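Local structure of adenosine deaminase 1 (Arthrobacter aurescens, 3RYS) at residues A[17-23]-A[97-103]; A[74-79]-A[115-120]; A[200-206]-A[223-227]; A[210-214]-A[233-237]. The protein probably catalyses the zinc-dependent hydrolytic deamination of adenine to hypoxanthine, a step of purine salvage. All blocks are in the same frame, centred on the assembly; numbering follows the deposited sequence.

Overall arrangement
All four contacts belong to one TIM-barrel-type metal-dependent hydrolase domain. Contact 1 lies nearest the middle, its centre about 4 Å from that of the chain, where strands 15-17 and 95-102 run side by side. Contact 2, centred about 16 Å away, packs helix 76-92, just before strand 95-102, on helix 114-125, further on after helix 104-108. Contact 3 joins the loops after strands 195-200 and 220-221, contact 4 the helices that follow, centres about 11 Å apart. Segments of contacts 1 and 2 alternate along the chain, then those of 3 and 4. Contacts 1 and 3 meet through His19 and His223 at adenine; contacts 2 and 4 lie in the outer helical layer, on opposite sides of the chain's centre.

Contact 1. Residues A[17-23]-A[97-103]; sequences ELHLHIE and HAEIMMD. With ZN (zinc ion), chain C; ADE (adenine), chain D.
A parallel bridge, Glu17 with Ala98 (CA-CA 4.8 Å), and a separate single bridge, His21 with Met101 (CA-CA 4.7 Å), join 17-23 to residues 97-103 (strand to Met102), the register shifted by one. At the first, Glu17 N donates to His97 O (2.8 Å) and Glu99 N to Glu17 O (2.8 Å); at the second, Met101 N donates to Leu20 O (2.8 Å) and Ile22 N to Met101 O (3.0 Å). Water 1 lies between the bridges, within hydrogen-bonding distance of Leu18 O, Leu20 N and Glu99 O. Glu23 OE2 accepts from Asp103 N (2.7 Å). Apolar contacts are Leu20 CD2 to Ile100 CG2 (3.9 Å) and Ile22 CB to Ile100 CG2 (3.7 Å). Met101 CE lies over one face of the His21 ring, adenine N7 over the opposite face. His19 NE2 (chi1 t) and His21 NE2 (chi1 m) are each 2.3 Å from ZN, adenine N6 2.5 Å from ZN; His199 and Asp280 complete the protein ligands. This is the HxH metal site after the first barrel strand, characteristic of the adenosine deaminase family.

Contact 2. Residues A[74-79]-A[115-120]; sequences QTEQDF and ETCVNG
Glu76, Phe79 and Thr116 carry most of this helix-helix contact, which has no hydrogen bond across it. The helix of 74-79 starts at Glu76; Thr75 (chi1 p) is its N-cap, and Asp78 N to Thr75 OG1 (3.1 Å) with Thr75 N to Asp78 OD2 (2.8 Å) makes a capping box. Residues 115-120 are helical throughout, and the backbones come nearest at Glu76 and Gly120 (CA-CA 4.2 Å). Glu76 is a knob in the hole formed by Glu115, Thr116, Asn119 and Gly120: its extended side chain (chi2 t) brings Glu76 OE2 to 3.3 Å from Asn119 CB, while Glu76 O lies 3.4 Å from Gly120 CA. A CB on Gly120 would clash with Phe79 CB and Glu76 O, so this close approach depends on the missing side chain. Phe79 (chi1 m) turns its ring face to Cys117, whose CA stands 3.6 Å from the ring centroid, 8° off the normal, a CH-pi contact; Phe79 CZ to Cys117 CB is 3.5 Å. Thr116 CG2 packs against Glu76 N (3.5 Å). Around the pair, Asp78 forms a salt bridge with Arg37 of helix 28-37, and Cys117 and Val118 rest on Met102 of strand 95-102.

Contact 3. Residues A[200-206]-A[223-227]; sequences AGEEGPA and HGIRC. With ADE (adenine), chain D.
The adenine pocket of the active site is walled here by two loops, after strands 195-200 and 220-221, that present Glu202 and His223 to the ligand. Glu202 OE1 is 2.7 Å from adenine N1, and His223 NE2 is 3.0 Å from adenine N6. The two residues also meet in a CH-pi contact: Glu202 (chi1 and chi2 t) extends over one face of the His223 ring, its CG 3.7 Å from the ring centroid and 15° off the normal, while His223 (chi1 m) offers its ring edge to N6. The backbones begin in parallel pairing, with a weak Gly224 N to Ala200 O hydrogen bond (2.7 Å); then residues 225-227 enter a 3-10 turn, where Arg226 N donates to Gly201 O (2.9 Å). Gly201 and Gly224 both have positive phi (81° and 73°), their CA atoms 4.2 Å apart; a CB on Gly201 would sit tight against Gly224 CA. Arg226 (chi1 m, chi3 p) reaches back so that Arg226 NH1 donates to Glu203 O (2.6 Å); Arg226 NH2 forms a salt bridge with Glu229. The placing of Glu202, the predicted proton donor, beside His223, predicted to be important for catalysis, is consistent with the catalytic centre of adenosine deaminase-type barrels.

Contact 4. Residues A[210-214]-A[233-237]; sequences TEALD and VVQRL
This is a loose, partly buried side-chain contact between two helices of the outer layer of the barrel, 206-214 and 231-240, which follow strands 195-200 and 220-221. The short helical axes come no nearer than 12.1 Å and run at 38° to each other, and the closest CA pair, Thr210 and Val233, is 7.3 Å apart, so contact is made by side chains, the longest reach being that of Arg236, almost fully extended (chi1, chi2 and chi3 all t). Its guanidinium forms a salt bridge with Asp214 (chi1 m): Arg236 NH1 and NH2 each donate to Asp214 OD1 at 2.8 Å, and Arg236 NH1 weakly to Asp214 OD2 at 3.1 Å. Leu213 CB lies over one guanidinium face, 3.5 Å from Arg236 NH2. Beside the charged pair, Leu213 CD1 meets Leu237 CD1 at 3.8 Å; Val233 CG2 sits 3.9 Å from Thr210 OG1. Thr210 OG1 shares a hydrogen bond with water 3 (2.8 Å), which weakly accepts from Arg236 NH1 (3.4 Å). Arg236 has a second acidic partner, Glu240, at NE; a salt bridge and a few apolar touches thus join these two separated helices.

Contact 1. Residues A[17-23]-A[97-103]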
loop_
_atom_site.group_PDB
_atom_site.type_symbol
_atom_site.label_atom_id
_atom_site.label_comp_id
_atom_site.label_asym_id
_atom_site.label_seq_id
_atom_site.Cartn_x
_atom_site.Cartn_y
_atom_site.Cartn_z
ATOM N N GLU A 17 -5.748 -6.410 -1.164
ATOM C CA GLU A 17 -4.859 -5.392 -0.612
ATOM C C GLU A 17 -4.657 -4.256 -1.621
ATOM O O GLU A 17 -4.115 -4.461 -2.709
ATOM C CB GLU A 17 -3.521 -5.993 -0.166
ATOM C CG GLU A 17 -2.699 -5.061 0.721
ATOM C CD GLU A 17 -1.622 -5.785 1.522
ATOM O OE1 GLU A 17 -1.171 -6.865 1.090
ATOM O OE2 GLU A 17 -1.228 -5.269 2.591
ATOM N N LEU A 18 -5.117 -3.064 -1.251
ATOM C CA LEU A 18 -5.105 -1.915 -2.147
ATOM C C LEU A 18 -4.001 -0.922 -1.799
ATOM O O LEU A 18 -3.662 -0.046 -2.597
ATOM C CB LEU A 18 -6.459 -1.205 -2.106
ATOM C CG LEU A 18 -7.699 -2.049 -2.399
ATOM C CD1 LEU A 18 -8.950 -1.183 -2.344
ATOM C CD2 LEU A 18 -7.573 -2.739 -3.746
ATOM N N HIS A 19 -3.453 -1.057 -0.597
ATOM C CA HIS A 19 -2.421 -0.151 -0.108
ATOM C C HIS A 19 -1.193 -0.960 0.303
ATOM O O HIS A 19 -1.142 -1.513 1.406
ATOM C CB HIS A 19 -2.952 0.656 1.080
ATOM C CG HIS A 19 -2.018 1.721 1.563
ATOM N ND1 HIS A 19 -2.462 2.890 2.147
ATOM C CD2 HIS A 19 -0.667 1.799 1.547
ATOM C CE1 HIS A 19 -1.424 3.637 2.478
ATOM N NE2 HIS A 19 -0.324 2.999 2.119
ATOM N N LEU A 20 -0.211 -1.034 -0.588
ATOM C CA LEU A 20 0.984 -1.826 -0.332
ATOM C C LEU A 20 2.154 -1.431 -1.217
ATOM O O LEU A 20 2.047 -1.432 -2.443
ATOM C CB LEU A 20 0.697 -3.311 -0.518
ATOM C CG LEU A 20 1.972 -4.143 -0.407
ATOM C CD1 LEU A 20 1.778 -5.265 0.591
ATOM C CD2 LEU A 20 2.446 -4.665 -1.768
ATOM N N HIS A 21 3.276 -1.110 -0.581
ATOM C CA HIS A 21 4.491 -0.743 -1.292
ATOM C C HIS A 21 5.396 -1.957 -1.451
ATOM O O HIS A 21 5.781 -2.587 -0.469
ATOM C CB HIS A 21 5.220 0.355 -0.531
ATOM C CG HIS A 21 4.359 1.533 -0.216
ATOM N ND1 HIS A 21 4.366 2.684 -0.974
ATOM C CD2 HIS A 21 3.457 1.739 0.772
ATOM C CE1 HIS A 21 3.510 3.550 -0.463
ATOM N NE2 HIS A 21 2.944 3.000 0.594
ATOM N N ILE A 22 5.731 -2.288 -2.691
ATOM C CA ILE A 22 6.517 -3.486 -2.946
ATOM C C ILE A 22 7.883 -3.424 -2.262
ATOM O O ILE A 22 8.397 -4.441 -1.800
ATOM C CB ILE A 22 6.653 -3.775 -4.458
ATOM C CG1 ILE A 22 6.931 -5.262 -4.685
ATOM C CG2 ILE A 22 7.719 -2.895 -5.092
ATOM C CD1 ILE A 22 5.890 -6.172 -4.068
ATOM N N GLU A 23 8.452 -2.223 -2.177
ATOM C CA GLU A 23 9.738 -2.016 -1.515
ATOM C C GLU A 23 9.634 -2.193 -0.001
ATOM O O GLU A 23 10.638 -2.438 0.672
ATOM C CB GLU A 23 10.287 -0.620 -1.825
ATOM C CG GLU A 23 10.515 -0.328 -3.305
ATOM C CD GLU A 23 9.282 0.222 -4.007
ATOM O OE1 GLU A 23 8.150 -0.082 -3.579
ATOM O OE2 GLU A 23 9.444 0.964 -4.996
ATOM N N HIS A 97 -6.532 -10.397 -4.351
ATOM C CA HIS A 97 -6.249 -9.363 -5.331
ATOM C C HIS A 97 -5.341 -8.328 -4.678
ATOM O O HIS A 97 -5.581 -7.900 -3.543
ATOM C CB HIS A 97 -7.551 -8.713 -5.793
ATOM C CG HIS A 97 -7.365 -7.642 -6.822
ATOM N ND1 HIS A 97 -7.291 -6.303 -6.500
ATOM C CD2 HIS A 97 -7.258 -7.710 -8.170
ATOM C CE1 HIS A 97 -7.137 -5.595 -7.604
ATOM N NE2 HIS A 97 -7.114 -6.425 -8.631
ATOM N N ALA A 98 -4.297 -7.931 -5.394
ATOM C CA ALA A 98 -3.312 -7.013 -4.847
ATOM C C ALA A 98 -3.035 -5.873 -5.811
ATOM O O ALA A 98 -2.651 -6.101 -6.959
ATOM C CB ALA A 98 -2.029 -7.758 -4.520
ATOM N N GLU A 99 -3.250 -4.644 -5.352
ATOM C CA GLU A 99 -2.909 -3.477 -6.154
ATOM C C GLU A 99 -1.663 -2.821 -5.574
ATOM O O GLU A 99 -1.699 -2.201 -4.511
ATOM C CB GLU A 99 -4.097 -2.519 -6.272
ATOM C CG GLU A 99 -5.206 -3.096 -7.149
ATOM C CD GLU A 99 -6.433 -2.212 -7.255
ATOM O OE1 GLU A 99 -6.305 -0.979 -7.103
ATOM O OE2 GLU A 99 -7.526 -2.761 -7.507
ATOM N N ILE A 100 -0.556 -2.980 -6.290
ATOM C CA ILE A 100 0.771 -2.796 -5.721
ATOM C C ILE A 100 1.446 -1.498 -6.139
ATOM O O ILE A 100 1.539 -1.178 -7.324
ATOM C CB ILE A 100 1.668 -3.981 -6.110
ATOM C CG1 ILE A 100 1.047 -5.285 -5.604
ATOM C CG2 ILE A 100 3.074 -3.799 -5.564
ATOM C CD1 ILE A 100 1.508 -6.519 -6.349
ATOM N N MET A 101 1.925 -0.753 -5.152
ATOM C CA MET A 101 2.663 0.474 -5.419
ATOM C C MET A 101 4.161 0.237 -5.578
ATOM O O MET A 101 4.728 -0.738 -5.075
ATOM C CB MET A 101 2.409 1.522 -4.333
ATOM C CG MET A 101 1.327 2.522 -4.689
ATOM S SD MET A 101 1.002 3.685 -3.350
ATOM C CE MET A 101 -0.025 2.687 -2.280
ATOM N N MET A 102 4.793 1.160 -6.282
ATOM C CA MET A 102 6.204 1.080 -6.569
ATOM C C MET A 102 6.690 2.512 -6.725
ATOM O O MET A 102 5.977 3.349 -7.280
ATOM C CB MET A 102 6.400 0.288 -7.854
ATOM C CG MET A 102 7.714 0.507 -8.562
ATOM S SD MET A 102 7.638 -0.278 -10.183
ATOM C CE MET A 102 9.280 0.089 -10.787
ATOM N N ASP A 103 7.880 2.803 -6.209
ATOM C CA ASP A 103 8.448 4.142 -6.310
ATOM C C ASP A 103 9.516 4.183 -7.394
ATOM O O ASP A 103 10.706 4.033 -7.106
ATOM C CB ASP A 103 9.055 4.587 -4.974
ATOM C CG ASP A 103 8.041 4.615 -3.838
ATOM O OD1 ASP A 103 6.826 4.720 -4.116
ATOM O OD2 ASP A 103 8.468 4.538 -2.662
HETATM ZN ZN ZN C . 1.791 3.868 2.436
HETATM N N9 ADE D . 6.304 5.353 1.433
HETATM C C8 ADE D . 6.134 4.019 1.694
HETATM N N7 ADE D . 5.191 3.755 2.573
HETATM C C5 ADE D . 4.710 5.012 2.915
HETATM C C6 ADE D . 3.698 5.429 3.806
HETATM N N6 ADE D . 2.973 4.576 4.539
HETATM N N1 ADE D . 3.466 6.757 3.914
HETATM C C2 ADE D . 4.200 7.604 3.178
HETATM N N3 ADE D . 5.175 7.334 2.306
HETATM C C4 ADE D . 5.383 6.008 2.222
HETATM O O HOH W 1 -0.804 -0.115 -3.046
HETATM O O HOH W 2 5.755 2.036 -3.359
#

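Contact 2. Residues A[74-79]-A[115-120]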
loop_
_atom_site.group_PDB
_atom_site.type_symbol
_atom_site.label_atom_id
_atom_site.label_comp_id
_atom_site.label_asym_id
_atom_site.label_seq_id
_atom_site.Cartn_x
_atom_site.Cartn_y
_atom_site.Cartn_z
ATOM N N GLN A 74 19.259 -4.096 -7.740
ATOM C CA GLN A 74 20.051 -3.653 -8.891
ATOM C C GLN A 74 19.536 -4.185 -10.226
ATOM O O GLN A 74 19.506 -3.468 -11.227
ATOM C CB GLN A 74 21.518 -4.070 -8.724
ATOM C CG GLN A 74 22.227 -3.429 -7.545
ATOM C CD GLN A 74 22.261 -1.918 -7.647
ATOM O OE1 GLN A 74 21.939 -1.215 -6.691
ATOM N NE2 GLN A 74 22.647 -1.411 -8.815
ATOM N N THR A 75 19.147 -5.452 -10.236
ATOM C CA THR A 75 18.827 -6.135 -11.477
ATOM C C THR A 75 17.348 -6.453 -11.579
ATOM O O THR A 75 16.624 -6.455 -10.582
ATOM C CB THR A 75 19.607 -7.461 -11.602
ATOM O OG1 THR A 75 19.053 -8.432 -10.702
ATOM C CG2 THR A 75 21.075 -7.244 -11.270
ATOM N N GLU A 76 16.918 -6.736 -12.801
ATOM C CA GLU A 76 15.553 -7.134 -13.069
ATOM C C GLU A 76 15.183 -8.313 -12.175
ATOM O O GLU A 76 14.089 -8.362 -11.617
ATOM C CB GLU A 76 15.415 -7.505 -14.546
ATOM C CG GLU A 76 14.060 -7.205 -15.149
ATOM C CD GLU A 76 14.125 -6.995 -16.654
ATOM O OE1 GLU A 76 14.851 -6.077 -17.098
ATOM O OE2 GLU A 76 13.439 -7.741 -17.391
ATOM N N GLN A 77 16.112 -9.252 -12.027
ATOM C CA GLN A 77 15.893 -10.433 -11.200
ATOM C C GLN A 77 15.599 -10.029 -9.759
ATOM O O GLN A 77 14.741 -10.619 -9.099
ATOM C CB GLN A 77 17.111 -11.364 -11.268
ATOM C CG GLN A 77 16.906 -12.739 -10.634
ATOM C CD GLN A 77 15.702 -13.479 -11.203
ATOM O OE1 GLN A 77 15.313 -13.269 -12.355
ATOM N NE2 GLN A 77 15.105 -14.352 -10.393
ATOM N N ASP A 78 16.311 -9.016 -9.276
ATOM C CA ASP A 78 16.109 -8.505 -7.923
ATOM C C ASP A 78 14.667 -8.055 -7.684
ATOM O O ASP A 78 14.065 -8.385 -6.660
ATOM C CB ASP A 78 17.076 -7.355 -7.643
ATOM C CG ASP A 78 18.525 -7.806 -7.631
ATOM O OD1 ASP A 78 18.771 -8.995 -7.341
ATOM O OD2 ASP A 78 19.414 -6.972 -7.908
ATOM N N PHE A 79 14.115 -7.307 -8.635
ATOM C CA PHE A 79 12.747 -6.818 -8.516
ATOM C C PHE A 79 11.731 -7.953 -8.603
ATOM O O PHE A 79 10.771 -7.998 -7.834
ATOM C CB PHE A 79 12.466 -5.739 -9.566
ATOM C CG PHE A 79 13.174 -4.441 -9.296
ATOM C CD1 PHE A 79 12.632 -3.507 -8.419
ATOM C CD2 PHE A 79 14.386 -4.157 -9.902
ATOM C CE1 PHE A 79 13.286 -2.310 -8.158
ATOM C CE2 PHE A 79 15.046 -2.963 -9.646
ATOM C CZ PHE A 79 14.493 -2.037 -8.773
ATOM N N GLU A 115 13.375 0.818 -17.134
ATOM C CA GLU A 115 13.252 -0.473 -17.788
ATOM C C GLU A 115 13.477 -1.592 -16.774
ATOM O O GLU A 115 12.720 -2.557 -16.731
ATOM C CB GLU A 115 14.271 -0.575 -18.924
ATOM C CG GLU A 115 14.231 -1.878 -19.710
ATOM C CD GLU A 115 13.271 -1.830 -20.889
ATOM O OE1 GLU A 115 12.808 -0.719 -21.236
ATOM O OE2 GLU A 115 12.985 -2.905 -21.465
ATOM N N THR A 116 14.510 -1.445 -15.948
ATOM C CA THR A 116 14.888 -2.477 -14.983
ATOM C C THR A 116 13.860 -2.691 -13.874
ATOM O O THR A 116 13.446 -3.823 -13.622
ATOM C CB THR A 116 16.256 -2.179 -14.333
ATOM O OG1 THR A 116 17.259 -2.089 -15.349
ATOM C CG2 THR A 116 16.634 -3.281 -13.355
ATOM N N CYS A 117 13.456 -1.617 -13.202
ATOM C CA CYS A 117 12.518 -1.758 -12.092
ATOM C C CYS A 117 11.109 -2.132 -12.556
ATOM O O CYS A 117 10.466 -2.991 -11.955
ATOM C CB CYS A 117 12.518 -0.528 -11.166
ATOM S SG CYS A 117 12.176 1.088 -11.924
ATOM N N VAL A 118 10.639 -1.511 -13.635
ATOM C CA VAL A 118 9.319 -1.842 -14.178
ATOM C C VAL A 118 9.243 -3.285 -14.684
ATOM O O VAL A 118 8.331 -4.030 -14.322
ATOM C CB VAL A 118 8.905 -0.896 -15.317
ATOM C CG1 VAL A 118 7.538 -1.293 -15.859
ATOM C CG2 VAL A 118 8.893 0.545 -14.830
ATOM N N ASN A 119 10.195 -3.677 -15.525
ATOM C CA ASN A 119 10.229 -5.044 -16.039
ATOM C C ASN A 119 10.327 -6.089 -14.928
ATOM O O ASN A 119 9.660 -7.123 -14.979
ATOM C CB ASN A 119 11.382 -5.231 -17.030
ATOM C CG ASN A 119 11.150 -4.505 -18.344
ATOM O OD1 ASN A 119 10.071 -3.961 -18.591
ATOM N ND2 ASN A 119 12.171 -4.495 -19.198
ATOM N N GLY A 120 11.163 -5.814 -13.930
ATOM C CA GLY A 120 11.360 -6.739 -12.828
ATOM C C GLY A 120 10.062 -7.078 -12.122
ATOM O O GLY A 120 9.749 -8.245 -11.902
#

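Contact 3. Residues A[200-206]-A[223-227]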
loop_
_atom_site.group_PDB
_atom_site.type_symbol
_atom_site.label_atom_id
_atom_site.label_comp_id
_atom_site.label_asym_id
_atom_site.label_seq_id
_atom_site.Cartn_x
_atom_site.Cartn_y
_atom_site.Cartn_z
ATOM N N ALA A 200 -2.864 10.560 1.969
ATOM C CA ALA A 200 -3.394 11.769 2.590
ATOM C C ALA A 200 -3.919 11.496 3.997
ATOM O O ALA A 200 -4.614 10.510 4.235
ATOM C CB ALA A 200 -4.490 12.382 1.720
ATOM N N GLY A 201 -3.580 12.376 4.930
ATOM C CA GLY A 201 -4.108 12.283 6.276
ATOM C C GLY A 201 -3.382 11.281 7.152
ATOM O O GLY A 201 -3.914 10.833 8.166
ATOM N N GLU A 202 -2.167 10.921 6.759
ATOM C CA GLU A 202 -1.337 10.061 7.586
ATOM C C GLU A 202 -0.706 10.914 8.676
ATOM O O GLU A 202 -1.028 10.773 9.857
ATOM C CB GLU A 202 -0.256 9.391 6.744
ATOM C CG GLU A 202 0.505 8.305 7.467
ATOM C CD GLU A 202 1.542 7.661 6.584
ATOM O OE1 GLU A 202 1.659 8.081 5.417
ATOM O OE2 GLU A 202 2.237 6.734 7.047
ATOM N N GLU A 203 0.192 11.801 8.265
ATOM C CA GLU A 203 0.753 12.808 9.154
ATOM C C GLU A 203 0.277 14.183 8.699
ATOM O O GLU A 203 0.326 15.151 9.456
ATOM C CB GLU A 203 2.285 12.743 9.161
ATOM C CG GLU A 203 2.850 11.581 9.965
ATOM C CD GLU A 203 4.356 11.659 10.144
ATOM O OE1 GLU A 203 5.000 12.463 9.441
ATOM O OE2 GLU A 203 4.899 10.913 10.989
ATOM N N GLY A 204 -0.181 14.255 7.451
ATOM C CA GLY A 204 -0.775 15.465 6.914
ATOM C C GLY A 204 -2.186 15.671 7.441
ATOM O O GLY A 204 -2.858 14.709 7.822
ATOM N N PRO A 205 -2.644 16.931 7.464
ATOM C CA PRO A 205 -3.931 17.314 8.051
ATOM C C PRO A 205 -5.102 16.923 7.163
ATOM O O PRO A 205 -4.916 16.638 5.980
ATOM C CB PRO A 205 -3.852 18.847 8.121
ATOM C CG PRO A 205 -2.474 19.217 7.690
ATOM C CD PRO A 205 -1.950 18.083 6.877
ATOM N N ALA A 206 -6.299 16.926 7.740
ATOM C CA ALA A 206 -7.515 16.634 6.998
ATOM C C ALA A 206 -7.635 17.506 5.740
ATOM O O ALA A 206 -8.285 17.115 4.771
ATOM C CB ALA A 206 -8.727 16.810 7.894
ATOM N N HIS A 223 -4.420 5.834 3.711
ATOM C CA HIS A 223 -4.413 6.187 5.131
ATOM C C HIS A 223 -5.690 6.954 5.507
ATOM O O HIS A 223 -6.708 6.348 5.841
ATOM C CB HIS A 223 -3.151 6.966 5.523
ATOM C CG HIS A 223 -1.903 6.137 5.515
ATOM N ND1 HIS A 223 -1.722 5.056 6.351
ATOM C CD2 HIS A 223 -0.769 6.235 4.778
ATOM C CE1 HIS A 223 -0.537 4.517 6.122
ATOM N NE2 HIS A 223 0.063 5.216 5.177
ATOM N N GLY A 224 -5.632 8.280 5.452
ATOM C CA GLY A 224 -6.805 9.108 5.672
ATOM C C GLY A 224 -7.299 9.203 7.106
ATOM O O GLY A 224 -8.363 9.763 7.357
ATOM N N ILE A 225 -6.533 8.678 8.056
ATOM C CA ILE A 225 -6.995 8.635 9.440
ATOM C C ILE A 225 -7.161 10.013 10.087
ATOM O O ILE A 225 -7.937 10.171 11.035
ATOM C CB ILE A 225 -6.086 7.767 10.327
ATOM C CG1 ILE A 225 -4.662 8.322 10.331
ATOM C CG2 ILE A 225 -6.115 6.313 9.865
ATOM C CD1 ILE A 225 -3.821 7.819 11.492
ATOM N N ARG A 226 -6.437 11.010 9.587
ATOM C CA ARG A 226 -6.529 12.348 10.169
ATOM C C ARG A 226 -7.786 13.095 9.728
ATOM O O ARG A 226 -8.024 14.230 10.141
ATOM C CB ARG A 226 -5.270 13.170 9.899
ATOM C CG ARG A 226 -4.090 12.761 10.766
ATOM C CD ARG A 226 -3.018 13.828 10.775
ATOM N NE ARG A 226 -3.503 15.070 11.365
ATOM C CZ ARG A 226 -2.870 16.236 11.283
ATOM N NH1 ARG A 226 -1.723 16.323 10.623
ATOM N NH2 ARG A 226 -3.388 17.319 11.852
ATOM N N CYS A 227 -8.601 12.447 8.903
ATOM C CA CYS A 227 -9.867 13.029 8.487
ATOM C C CYS A 227 -10.783 13.183 9.693
ATOM O O CYS A 227 -11.687 14.016 9.697
ATOM C CB CYS A 227 -10.546 12.143 7.444
ATOM S SG CYS A 227 -11.244 10.630 8.136
HETATM N N9 ADE D . 6.304 5.353 1.433
HETATM C C8 ADE D . 6.134 4.019 1.694
HETATM N N7 ADE D . 5.191 3.755 2.573
HETATM C C5 ADE D . 4.710 5.012 2.915
HETATM C C6 ADE D . 3.698 5.429 3.806
HETATM N N6 ADE D . 2.973 4.576 4.539
HETATM N N1 ADE D . 3.466 6.757 3.914
HETATM C C2 ADE D . 4.200 7.604 3.178
HETATM N N3 ADE D . 5.175 7.334 2.306
HETATM C C4 ADE D . 5.383 6.008 2.222
#

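Contact 4. Residues A[210-214]-A[233-237]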
loop_
_atom_site.group_PDB
_atom_site.type_symbol
_atom_site.label_atom_id
_atom_site.label_comp_id
_atom_site.label_asym_id
_atom_site.label_seq_id
_atom_site.Cartn_x
_atom_site.Cartn_y
_atom_site.Cartn_z
ATOM N N THR A 210 -8.870 16.756 1.324
ATOM C CA THR A 210 -9.699 17.538 0.452
ATOM C C THR A 210 -8.914 17.979 -0.768
ATOM O O THR A 210 -9.415 18.049 -1.823
ATOM C CB THR A 210 -10.253 18.738 1.240
ATOM O OG1 THR A 210 -10.996 18.257 2.332
ATOM C CG2 THR A 210 -11.124 19.555 0.442
ATOM N N GLU A 211 -7.659 18.274 -0.587
ATOM C CA GLU A 211 -6.814 18.614 -1.674
ATOM C C GLU A 211 -6.629 17.473 -2.653
ATOM O O GLU A 211 -6.675 17.648 -3.785
ATOM C CB GLU A 211 -5.473 19.083 -1.133
ATOM C CG GLU A 211 -5.355 20.521 -0.986
ATOM C CD GLU A 211 -3.988 20.968 -0.839
ATOM O OE1 GLU A 211 -3.135 20.603 -1.578
ATOM O OE2 GLU A 211 -3.732 21.766 0.006
ATOM N N ALA A 212 -6.396 16.299 -2.169
ATOM C CA ALA A 212 -6.227 15.094 -2.970
ATOM C C ALA A 212 -7.511 14.743 -3.716
ATOM O O ALA A 212 -7.469 14.248 -4.840
ATOM C CB ALA A 212 -5.775 13.929 -2.097
ATOM N N LEU A 213 -8.652 15.008 -3.090
ATOM C CA LEU A 213 -9.942 14.729 -3.714
ATOM C C LEU A 213 -10.326 15.752 -4.784
ATOM O O LEU A 213 -10.808 15.386 -5.856
ATOM C CB LEU A 213 -11.045 14.655 -2.656
ATOM C CG LEU A 213 -11.044 13.418 -1.755
ATOM C CD1 LEU A 213 -12.021 13.601 -0.604
ATOM C CD2 LEU A 213 -11.384 12.173 -2.559
ATOM N N ASP A 214 -10.103 17.028 -4.491
ATOM C CA ASP A 214 -10.598 18.109 -5.337
ATOM C C ASP A 214 -9.590 18.586 -6.378
ATOM O O ASP A 214 -9.936 18.793 -7.543
ATOM C CB ASP A 214 -11.067 19.278 -4.469
ATOM C CG ASP A 214 -12.330 18.950 -3.690
ATOM O OD1 ASP A 214 -13.047 18.013 -4.105
ATOM O OD2 ASP A 214 -12.610 19.627 -2.677
ATOM N N VAL A 233 -15.352 17.018 6.579
ATOM C CA VAL A 233 -14.511 16.197 5.709
ATOM C C VAL A 233 -14.947 14.745 5.887
ATOM O O VAL A 233 -15.193 14.031 4.913
ATOM C CB VAL A 233 -13.021 16.312 6.057
ATOM C CG1 VAL A 233 -12.208 15.351 5.205
ATOM C CG2 VAL A 233 -12.535 17.737 5.864
ATOM N N VAL A 234 -15.051 14.323 7.144
ATOM C CA VAL A 234 -15.610 13.021 7.481
ATOM C C VAL A 234 -16.965 12.864 6.809
ATOM O O VAL A 234 -17.328 11.779 6.360
ATOM C CB VAL A 234 -15.813 12.873 9.006
ATOM C CG1 VAL A 234 -16.451 11.531 9.331
ATOM C CG2 VAL A 234 -14.495 13.039 9.743
ATOM N N GLN A 235 -17.702 13.968 6.741
ATOM C CA GLN A 235 -19.063 13.977 6.223
ATOM C C GLN A 235 -19.082 13.650 4.738
ATOM O O GLN A 235 -19.859 12.808 4.289
ATOM C CB GLN A 235 -19.697 15.344 6.462
ATOM C CG GLN A 235 -21.074 15.301 7.083
ATOM C CD GLN A 235 -21.366 16.542 7.922
ATOM O OE1 GLN A 235 -21.506 16.458 9.146
ATOM N NE2 GLN A 235 -21.436 17.701 7.270
ATOM N N ARG A 236 -18.219 14.319 3.980
ATOM C CA ARG A 236 -18.106 14.071 2.547
ATOM C C ARG A 236 -17.624 12.654 2.237
ATOM O O ARG A 236 -18.149 11.993 1.339
ATOM C CB ARG A 236 -17.164 15.081 1.898
ATOM C CG ARG A 236 -16.780 14.697 0.486
ATOM C CD ARG A 236 -15.625 15.530 -0.025
ATOM N NE ARG A 236 -15.346 15.235 -1.424
ATOM C CZ ARG A 236 -14.526 15.952 -2.181
ATOM N NH1 ARG A 236 -13.904 17.004 -1.664
ATOM N NH2 ARG A 236 -14.330 15.615 -3.451
ATOM N N LEU A 237 -16.617 12.196 2.974
ATOM C CA LEU A 237 -16.116 10.837 2.816
ATOM C C LEU A 237 -17.263 9.839 2.915
ATOM O O LEU A 237 -17.495 9.043 2.003
ATOM C CB LEU A 237 -15.062 10.537 3.881
ATOM C CG LEU A 237 -13.597 10.839 3.542
ATOM C CD1 LEU A 237 -13.456 11.846 2.410
ATOM C CD2 LEU A 237 -12.848 11.303 4.779
HETATM O O HOH W 3 -13.478 17.263 1.660
#